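Local coordinates for lipid binding protein (Grifola frondosa, PDB 5H0Q) that probably recognises membrane domains that contain both sphingomyelin and cholesterol, at residues G58-L62 with W132-W136; L126-S130 with G152-K156. All coordinates share one frame; numbering follows the deposited sequence.

Contacts 1 and 2 both draw on strand 126-134, a member of the five-stranded antiparallel sheet, and their centres lie about 22 Å apart. In contact 1 the end of that strand and the two loop residues after it face the start of strand 60-68, in the mixed sheet, and the residues just before it; contact 2 uses the first half of strand 126-134, where 126-130 is covered by the aromatic-rich turn at 152-156. The two pairs interleave along the chain: 126-130 of contact 2 falls between the partners of contact 1, and 132-136 between those of contact 2. One contact therefore joins sheet to sheet and the other sheet to turn, with no direct touch between them apart from their shared strand.

Contact 1. Residues G58-L62 with W132-W136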
loop_
_atom_site.group_PDB
_atom_site.type_symbol
_atom_site.label_atom_id
_atom_site.label_comp_id
_atom_site.label_asym_id
_atom_site.label_seq_id
_atom_site.Cartn_x
_atom_site.Cartn_y
_atom_site.Cartn_z
ATOM N N GLY A 58 17.054 -5.480 -12.433
ATOM C CA GLY A 58 16.274 -6.698 -12.455
ATOM C C GLY A 58 14.822 -6.340 -12.681
ATOM O O GLY A 58 14.539 -5.490 -13.528
ATOM N N VAL A 59 13.885 -6.976 -11.971
ATOM C CA VAL A 59 12.496 -6.546 -11.963
ATOM C C VAL A 59 12.069 -6.525 -10.513
ATOM O O VAL A 59 12.256 -7.520 -9.801
ATOM C CB VAL A 59 11.574 -7.479 -12.767
ATOM C CG1 VAL A 59 10.130 -7.020 -12.649
ATOM C CG2 VAL A 59 11.977 -7.505 -14.216
ATOM N N CYS A 60 11.542 -5.394 -10.065
ATOM C CA CYS A 60 11.044 -5.298 -8.703
ATOM C C CYS A 60 10.035 -4.171 -8.600
ATOM O O CYS A 60 9.830 -3.390 -9.531
ATOM C CB CYS A 60 12.172 -5.044 -7.719
ATOM S SG CYS A 60 12.918 -3.373 -7.877
ATOM N N VAL A 61 9.440 -4.074 -7.421
ATOM C CA VAL A 61 8.631 -2.926 -7.064
ATOM C C VAL A 61 9.139 -2.417 -5.731
ATOM O O VAL A 61 9.470 -3.203 -4.839
ATOM C CB VAL A 61 7.117 -3.242 -6.989
ATOM C CG1 VAL A 61 6.572 -3.526 -8.377
ATOM C CG2 VAL A 61 6.824 -4.424 -6.022
ATOM N N LEU A 62 9.193 -1.109 -5.607
ATOM C CA LEU A 62 9.627 -0.423 -4.395
ATOM C C LEU A 62 8.359 0.246 -3.861
ATOM O O LEU A 62 7.943 1.286 -4.371
ATOM C CB LEU A 62 10.716 0.610 -4.657
ATOM C CG LEU A 62 12.119 0.235 -5.140
ATOM C CD1 LEU A 62 12.607 -1.069 -4.563
ATOM C CD2 LEU A 62 12.145 0.190 -6.654
ATOM N N TRP A 132 0.403 -5.719 -7.124
ATOM C CA TRP A 132 1.252 -5.225 -8.186
ATOM C C TRP A 132 1.568 -6.378 -9.117
ATOM O O TRP A 132 1.521 -7.547 -8.742
ATOM C CB TRP A 132 2.544 -4.599 -7.622
ATOM C CG TRP A 132 3.310 -5.596 -6.777
ATOM C CD1 TRP A 132 4.260 -6.486 -7.201
ATOM C CD2 TRP A 132 3.110 -5.855 -5.393
ATOM N NE1 TRP A 132 4.692 -7.256 -6.146
ATOM C CE2 TRP A 132 3.980 -6.903 -5.030
ATOM C CE3 TRP A 132 2.274 -5.298 -4.410
ATOM C CZ2 TRP A 132 4.041 -7.395 -3.732
ATOM C CZ3 TRP A 132 2.363 -5.756 -3.143
ATOM C CH2 TRP A 132 3.218 -6.813 -2.808
ATOM N N GLN A 133 1.906 -6.031 -10.347
ATOM C CA GLN A 133 2.294 -7.020 -11.346
ATOM C C GLN A 133 3.218 -6.280 -12.301
ATOM O O GLN A 133 2.762 -5.409 -13.054
ATOM C CB GLN A 133 1.075 -7.605 -12.047
ATOM C CG GLN A 133 1.382 -8.767 -13.002
ATOM C CD GLN A 133 1.824 -8.313 -14.383
ATOM O OE1 GLN A 133 2.976 -8.529 -14.789
ATOM N NE2 GLN A 133 0.920 -7.681 -15.117
ATOM N N ASN A 134 4.512 -6.581 -12.212
ATOM C CA ASN A 134 5.538 -5.891 -12.984
ATOM C C ASN A 134 6.223 -6.931 -13.859
ATOM O O ASN A 134 7.002 -7.752 -13.341
ATOM C CB ASN A 134 6.537 -5.192 -12.063
ATOM C CG ASN A 134 7.300 -4.103 -12.784
ATOM O OD1 ASN A 134 6.915 -3.720 -13.892
ATOM N ND2 ASN A 134 8.343 -3.563 -12.143
ATOM N N PRO A 135 5.959 -6.960 -15.160
ATOM C CA PRO A 135 6.349 -8.111 -15.977
ATOM C C PRO A 135 7.791 -8.058 -16.453
ATOM O O PRO A 135 8.370 -6.991 -16.651
ATOM C CB PRO A 135 5.402 -8.015 -17.176
ATOM C CG PRO A 135 5.178 -6.566 -17.330
ATOM C CD PRO A 135 5.150 -5.999 -15.925
ATOM N N TRP A 136 8.350 -9.248 -16.667
ATOM C CA TRP A 136 9.682 -9.348 -17.249
ATOM C C TRP A 136 9.656 -8.984 -18.721
ATOM O O TRP A 136 10.598 -8.358 -19.227
ATOM C CB TRP A 136 10.225 -10.757 -17.042
ATOM C CG TRP A 136 11.714 -10.891 -17.258
ATOM C CD1 TRP A 136 12.709 -10.636 -16.350
ATOM C CD2 TRP A 136 12.357 -11.325 -18.447
ATOM N NE1 TRP A 136 13.933 -10.886 -16.909
ATOM C CE2 TRP A 136 13.745 -11.310 -18.202
ATOM C CE3 TRP A 136 11.895 -11.722 -19.702
ATOM C CZ2 TRP A 136 14.670 -11.674 -19.160
ATOM C CZ3 TRP A 136 12.820 -12.089 -20.658
ATOM C CH2 TRP A 136 14.192 -12.061 -20.383
#
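Apolar contacts join Val61 to the Trp132 indole and Val59 to Trp136. Val61 CG2, placed between the backbone N and the carbonyl carbon, is thereby aimed over one face of the indole, 3.6 Å from the centroid of the five-membered ring and 15° off its normal, which meets the geometry of a CH-pi contact. Its other methyl, CG1, packs 4.0 Å from Asn134 CB. Val59 CG2 meets Trp136 CD1 at 3.9 Å.

A different kind of approach, methyl to carbonyl at van der Waals distance, brings Val59 CG1 to 3.3 Å from Asn134 O.

The polar link is a single hydrogen bond from Asn134 ND2 to Cys60 O, 3.0 Å long and bent to 141° at the hydrogen. The acceptor lies nearly in the amide plane of Asn134, but the donor stands well above the carbonyl plane of Cys60. Asn134 ND2 also bonds to Glu191 O, while Asn134 OD1 accepts from Arg138 and is hydrogen-bonded to Ser142, an arrangement that should fix the amide's rotation.

The axes of 60-62 and 132-134 approach to 7.7 Å at 134°, too far apart for backbone pairing. This is side-chain packing between two sheets, as in a beta-sandwich core, pinned near one end by a buried asparagine.

Contact 2. Residues L126-S130 with G152-K156; sequences LDIFS and GHWWK
The Trp154 indole is packed on both faces: Phe129 CB lies 3.3 Å above one, offset toward the rim, and His153 ND1 lies 3.5 Å above the centre of the opposite one. At its edge, in the ring plane, Asp127 O comes within 3.6 Å of Trp154 CZ3. The place of Phe129 CB over the six-membered ring is evidence for a CH-pi contact. With CG of Phe129 anti to the backbone N (chi1 177°), the phenyl passes obliquely beside the indole, its plane turned 39° from the five-membered ring. Trp155 CZ3 reaches the Phe129 edge at CE2, 4.4 Å away.

Asp127 supplies the polar part. Gly152 N donates to Asp127 OD2 over 2.9 Å, almost straight at 168°, although the donor approaches from above the carboxylate plane. A water donates to the same OD2 at 2.7 Å and accepts from Trp154 N, so OD2 holds one backbone amide directly, Gly152 N, and a second, Trp154 N, through the water. Lys76 adds a salt bridge to OD2, which would be expected to stabilise its negative charge.

The whole is an aromatic-rich turn, with a cis peptide between Trp154 and Trp155, following strand 143-150 and folded back over the antiparallel sheet.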
loop_
_atom_site.group_PDB
_atom_site.type_symbol
_atom_site.label_atom_id
_atom_site.label_comp_id
_atom_site.label_asym_id
_atom_site.label_seq_id
_atom_site.Cartn_x
_atom_site.Cartn_y
_atom_site.Cartn_z
ATOM N N LEU A 126 -13.091 -3.789 7.122
ATOM C CA LEU A 126 -12.816 -3.822 5.702
ATOM C C LEU A 126 -11.407 -4.364 5.490
ATOM O O LEU A 126 -10.524 -4.220 6.342
ATOM C CB LEU A 126 -12.936 -2.420 5.071
ATOM C CG LEU A 126 -14.331 -1.798 5.198
ATOM C CD1 LEU A 126 -14.356 -0.448 4.527
ATOM C CD2 LEU A 126 -15.424 -2.694 4.616
ATOM N N ASP A 127 -11.208 -5.008 4.356
ATOM C CA ASP A 127 -9.887 -5.419 3.918
ATOM C C ASP A 127 -9.560 -4.683 2.635
ATOM O O ASP A 127 -10.427 -4.513 1.760
ATOM C CB ASP A 127 -9.800 -6.926 3.677
ATOM C CG ASP A 127 -9.589 -7.717 4.948
ATOM O OD1 ASP A 127 -9.327 -7.114 6.000
ATOM O OD2 ASP A 127 -9.691 -8.958 4.893
ATOM N N ILE A 128 -8.299 -4.270 2.521
ATOM C CA ILE A 128 -7.837 -3.549 1.355
ATOM C C ILE A 128 -6.799 -4.415 0.671
ATOM O O ILE A 128 -5.706 -4.603 1.215
ATOM C CB ILE A 128 -7.234 -2.197 1.720
ATOM C CG1 ILE A 128 -8.216 -1.356 2.515
ATOM C CG2 ILE A 128 -6.817 -1.487 0.437
ATOM C CD1 ILE A 128 -7.612 -0.134 3.165
ATOM N N PHE A 129 -7.113 -4.885 -0.532
ATOM C CA PHE A 129 -6.161 -5.610 -1.372
ATOM C C PHE A 129 -5.292 -4.609 -2.126
ATOM O O PHE A 129 -5.811 -3.720 -2.801
ATOM C CB PHE A 129 -6.936 -6.494 -2.347
ATOM C CG PHE A 129 -6.087 -7.250 -3.335
ATOM C CD1 PHE A 129 -5.590 -6.616 -4.459
ATOM C CD2 PHE A 129 -5.831 -8.600 -3.171
ATOM C CE1 PHE A 129 -4.825 -7.299 -5.388
ATOM C CE2 PHE A 129 -5.070 -9.302 -4.107
ATOM C CZ PHE A 129 -4.578 -8.647 -5.226
ATOM N N SER A 130 -3.967 -4.746 -2.005
ATOM C CA SER A 130 -3.035 -3.894 -2.726
ATOM C C SER A 130 -2.070 -4.796 -3.479
ATOM O O SER A 130 -1.233 -5.464 -2.866
ATOM C CB SER A 130 -2.301 -2.973 -1.766
ATOM O OG SER A 130 -3.238 -2.204 -1.032
ATOM N N GLY A 152 -12.223 -10.415 5.135
ATOM C CA GLY A 152 -12.297 -11.818 4.772
ATOM C C GLY A 152 -12.601 -12.088 3.316
ATOM O O GLY A 152 -12.672 -13.260 2.919
ATOM N N HIS A 153 -12.754 -11.047 2.499
ATOM C CA HIS A 153 -13.096 -11.238 1.092
ATOM C C HIS A 153 -12.075 -12.114 0.375
ATOM O O HIS A 153 -12.439 -12.923 -0.486
ATOM C CB HIS A 153 -13.208 -9.877 0.416
ATOM C CG HIS A 153 -13.723 -9.933 -0.984
ATOM N ND1 HIS A 153 -12.918 -10.208 -2.066
ATOM C CD2 HIS A 153 -14.966 -9.733 -1.480
ATOM C CE1 HIS A 153 -13.644 -10.181 -3.170
ATOM N NE2 HIS A 153 -14.888 -9.890 -2.842
ATOM N N TRP A 154 -10.791 -11.944 0.687
ATOM C CA TRP A 154 -9.743 -12.775 0.086
ATOM C C TRP A 154 -9.394 -13.834 1.113
ATOM O O TRP A 154 -9.211 -13.492 2.278
ATOM C CB TRP A 154 -8.495 -11.940 -0.321
ATOM C CG TRP A 154 -8.885 -10.925 -1.383
ATOM C CD1 TRP A 154 -9.022 -11.155 -2.718
ATOM C CD2 TRP A 154 -9.300 -9.562 -1.166
ATOM N NE1 TRP A 154 -9.486 -10.030 -3.350
ATOM C CE2 TRP A 154 -9.659 -9.035 -2.424
ATOM C CE3 TRP A 154 -9.399 -8.742 -0.036
ATOM C CZ2 TRP A 154 -10.116 -7.731 -2.584
ATOM C CZ3 TRP A 154 -9.834 -7.448 -0.198
ATOM C CH2 TRP A 154 -10.208 -6.958 -1.459
ATOM N N TRP A 155 -9.269 -15.103 0.726
ATOM C CA TRP A 155 -9.362 -15.583 -0.647
ATOM C C TRP A 155 -10.723 -16.204 -0.977
ATOM O O TRP A 155 -10.944 -16.648 -2.089
ATOM C CB TRP A 155 -8.259 -16.621 -0.903
ATOM C CG TRP A 155 -6.897 -16.091 -0.636
ATOM C CD1 TRP A 155 -6.076 -16.407 0.406
ATOM C CD2 TRP A 155 -6.197 -15.128 -1.419
ATOM N NE1 TRP A 155 -4.908 -15.691 0.323
ATOM C CE2 TRP A 155 -4.959 -14.900 -0.792
ATOM C CE3 TRP A 155 -6.501 -14.428 -2.587
ATOM C CZ2 TRP A 155 -4.019 -14.015 -1.299
ATOM C CZ3 TRP A 155 -5.571 -13.543 -3.084
ATOM C CH2 TRP A 155 -4.346 -13.341 -2.444
ATOM N N LYS A 156 -11.652 -16.233 -0.024
ATOM C CA LYS A 156 -12.872 -17.006 -0.250
ATOM C C LYS A 156 -13.704 -16.437 -1.401
ATOM O O LYS A 156 -14.271 -17.194 -2.194
ATOM C CB LYS A 156 -13.683 -17.089 1.040
ATOM C CG LYS A 156 -14.164 -15.777 1.584
ATOM C CD LYS A 156 -15.214 -15.985 2.675
ATOM C CE LYS A 156 -15.488 -14.699 3.425
ATOM N NZ LYS A 156 -16.572 -14.848 4.412
HETATM O O HOH W 1 -9.337 -10.650 2.864
#